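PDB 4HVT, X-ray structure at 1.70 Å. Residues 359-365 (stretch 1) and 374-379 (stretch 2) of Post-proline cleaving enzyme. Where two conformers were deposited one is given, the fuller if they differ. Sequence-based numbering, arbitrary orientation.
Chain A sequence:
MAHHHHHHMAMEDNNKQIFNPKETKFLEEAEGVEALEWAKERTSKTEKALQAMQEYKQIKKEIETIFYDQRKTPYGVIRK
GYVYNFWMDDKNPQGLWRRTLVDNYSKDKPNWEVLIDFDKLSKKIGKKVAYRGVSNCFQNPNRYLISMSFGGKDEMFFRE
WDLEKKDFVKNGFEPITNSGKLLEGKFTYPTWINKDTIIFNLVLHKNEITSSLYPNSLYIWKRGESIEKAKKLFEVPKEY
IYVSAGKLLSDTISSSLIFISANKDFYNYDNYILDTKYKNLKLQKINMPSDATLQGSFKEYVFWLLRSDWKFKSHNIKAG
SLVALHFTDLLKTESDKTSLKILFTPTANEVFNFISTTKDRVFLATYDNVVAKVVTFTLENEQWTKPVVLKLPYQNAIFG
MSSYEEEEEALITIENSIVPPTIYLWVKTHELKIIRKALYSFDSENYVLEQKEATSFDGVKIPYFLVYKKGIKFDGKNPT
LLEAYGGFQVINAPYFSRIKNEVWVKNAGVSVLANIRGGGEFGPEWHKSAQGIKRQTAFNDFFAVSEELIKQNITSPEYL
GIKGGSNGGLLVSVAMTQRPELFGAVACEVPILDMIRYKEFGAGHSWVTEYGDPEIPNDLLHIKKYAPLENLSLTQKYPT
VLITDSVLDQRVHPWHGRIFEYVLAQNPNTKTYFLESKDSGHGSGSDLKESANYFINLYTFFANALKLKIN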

# COMPACT_ATOMS: atom_id res chain seq x y z
N LYS A 359 -1.60 20.58 15.73
CA LYS A 359 -0.89 21.71 16.36
C LYS A 359 -0.55 21.43 17.82
O LYS A 359 0.52 21.82 18.31
CB LYS A 359 -1.74 22.98 16.28
CG LYS A 359 -1.03 24.27 16.71
CD LYS A 359 -1.97 25.45 16.74
CE LYS A 359 -2.20 26.10 15.40
NZ LYS A 359 -3.07 27.31 15.48
N ASP A 360 -1.50 20.84 18.56
CA ASP A 360 -1.34 20.70 19.99
C ASP A 360 -1.62 19.28 20.52
O ASP A 360 -1.62 19.08 21.72
CB ASP A 360 -2.19 21.74 20.70
CG ASP A 360 -3.64 21.55 20.47
OD1 ASP A 360 -4.05 20.60 19.79
OD2 ASP A 360 -4.41 22.39 20.99
N ARG A 361 -1.76 18.29 19.64
CA ARG A 361 -1.95 16.91 20.10
C ARG A 361 -1.19 15.92 19.22
O ARG A 361 -1.06 16.12 18.01
CB ARG A 361 -3.46 16.54 20.05
CG ARG A 361 -4.27 17.30 21.08
CD ARG A 361 -4.04 16.78 22.48
NE ARG A 361 -4.93 17.38 23.45
CZ ARG A 361 -4.68 18.54 24.07
NH1 ARG A 361 -3.58 19.27 23.77
NH2 ARG A 361 -5.54 19.03 24.99
N VAL A 362 -0.78 14.82 19.84
CA VAL A 362 -0.26 13.66 19.13
C VAL A 362 -1.31 12.55 19.29
O VAL A 362 -1.80 12.32 20.39
CB VAL A 362 1.01 13.19 19.80
CG1 VAL A 362 1.54 11.97 19.08
CG2 VAL A 362 2.01 14.37 19.86
N PHE A 363 -1.67 11.91 18.18
CA PHE A 363 -2.56 10.77 18.16
C PHE A 363 -1.74 9.50 17.95
O PHE A 363 -0.91 9.43 17.02
CB PHE A 363 -3.50 10.88 16.93
CG PHE A 363 -4.59 11.90 17.10
CD1 PHE A 363 -4.34 13.28 17.16
CD2 PHE A 363 -5.90 11.49 17.09
CE1 PHE A 363 -5.37 14.19 17.25
CE2 PHE A 363 -6.92 12.41 17.22
CZ PHE A 363 -6.68 13.72 17.27
N LEU A 364 -1.94 8.54 18.84
CA LEU A 364 -1.28 7.28 18.80
C LEU A 364 -2.36 6.26 18.50
O LEU A 364 -3.21 5.98 19.35
CB LEU A 364 -0.61 6.96 20.12
CG LEU A 364 -0.13 5.51 20.35
CD1 LEU A 364 0.86 5.05 19.30
CD2 LEU A 364 0.30 5.26 21.75
N ALA A 365 -2.27 5.71 17.31
CA ALA A 365 -3.20 4.71 16.84
C ALA A 365 -2.53 3.34 16.92
O ALA A 365 -1.39 3.15 16.46
CB ALA A 365 -3.67 5.02 15.44
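Stretch 2 (374-379) VVTFTL

Stretch 2 lies beside stretch 1 as the neighbouring strand of an antiparallel sheet. Residues 374-377 are extended and pair with strand 362-365. The N-to-C directions differ by 157°, and the axes approach to 4.7 Å. Val362 faces Phe377, Phe363 faces Thr376, Leu364 faces Val375 and Ala365 faces Val374.

Two of these pairs are hydrogen-bonded in both directions. Val362 N donates to Phe377 O at 2.8 Å, and Phe377 N donates to Val362 O at 3.0 Å. Leu364 N reaches Val375 O at 2.9 Å, and Val375 N returns to Leu364 O at 3.1 Å. Between them the strands draw closer, with Phe363 CA and Thr376 CA 4.6 Å apart. Thr376 CA also makes a CA-H...O contact of 3.2 Å with Val362 O.

Side chains alternate between the two faces. On one face, Phe377 takes chi1 p, and the end of its side chain comes nearer to stretch 1. Val362 CB lies over the ring face, 4.0 Å from the Phe377 ring centroid. Leu364 CB meets the ring edge, 4.1 Å from Phe377 CE1. The ring thus fits against both side chains. Leu364 CB also packs on Val375 CG2 at 3.8 Å.

On the opposite face the roles reverse. The Phe363 ring offers a flat surface, and the Thr376 methyl is the bump on it: Thr376 CG2 sits 3.6 Å from the Phe363 ring centroid, nearly along its normal. Val374 CG1 adds a contact at 4.1 Å from Phe363 CD2. Ala365 is small, and its CB lies 4.3 Å from Val374 CG2.

Beyond the paired strands, Thr378 OG1 donates to Asp360 O at 3.0 Å. Arg361 NH1 donates to the same Asp360 O at 2.8 Å. The O of water 1 lies 2.9 Å from Arg361 NE and 2.8 Å from Thr376 OG1, bridging them.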

# COMPACT_ATOMS: atom_id res chain seq x y z
N VAL A 374 -7.17 4.21 19.99
CA VAL A 374 -6.52 5.50 19.84
C VAL A 374 -6.47 6.27 21.17
O VAL A 374 -7.43 6.30 21.93
CB VAL A 374 -7.29 6.36 18.80
CG1 VAL A 374 -6.64 7.72 18.56
CG2 VAL A 374 -7.40 5.65 17.48
N VAL A 375 -5.35 6.93 21.41
CA VAL A 375 -5.19 7.88 22.51
C VAL A 375 -4.53 9.14 21.94
O VAL A 375 -3.94 9.14 20.89
CB VAL A 375 -4.26 7.37 23.66
CG1 VAL A 375 -4.83 6.14 24.32
CG2 VAL A 375 -2.83 7.15 23.20
N THR A 376 -4.75 10.24 22.66
CA THR A 376 -4.10 11.51 22.39
C THR A 376 -3.33 11.97 23.61
O THR A 376 -3.69 11.70 24.75
CB THR A 376 -5.07 12.65 21.93
OG1 THR A 376 -5.93 13.06 22.99
CG2 THR A 376 -5.91 12.21 20.74
N PHE A 377 -2.25 12.73 23.35
CA PHE A 377 -1.45 13.36 24.41
C PHE A 377 -0.71 14.54 23.84
O PHE A 377 -0.84 14.84 22.65
CB PHE A 377 -0.43 12.39 25.07
CG PHE A 377 0.44 11.70 24.11
CD1 PHE A 377 0.02 10.51 23.48
CD2 PHE A 377 1.70 12.19 23.85
CE1 PHE A 377 0.85 9.87 22.58
CE2 PHE A 377 2.52 11.57 22.94
CZ PHE A 377 2.10 10.38 22.31
N THR A 378 -0.04 15.28 24.71
CA THR A 378 0.75 16.41 24.33
C THR A 378 2.00 16.53 25.19
O THR A 378 2.36 15.61 25.90
CB THR A 378 -0.13 17.67 24.31
OG1 THR A 378 0.59 18.76 23.71
CG2 THR A 378 -0.59 18.05 25.71
N LEU A 379 2.68 17.66 25.07
CA LEU A 379 3.78 18.05 25.95
C LEU A 379 3.38 19.18 26.85
O LEU A 379 2.75 20.13 26.40
CB LEU A 379 4.97 18.56 25.15
CG LEU A 379 5.94 17.58 24.54
CD1 LEU A 379 6.90 18.35 23.60
CD2 LEU A 379 6.76 16.85 25.61
O HOH W 1 -7.20 15.51 23.28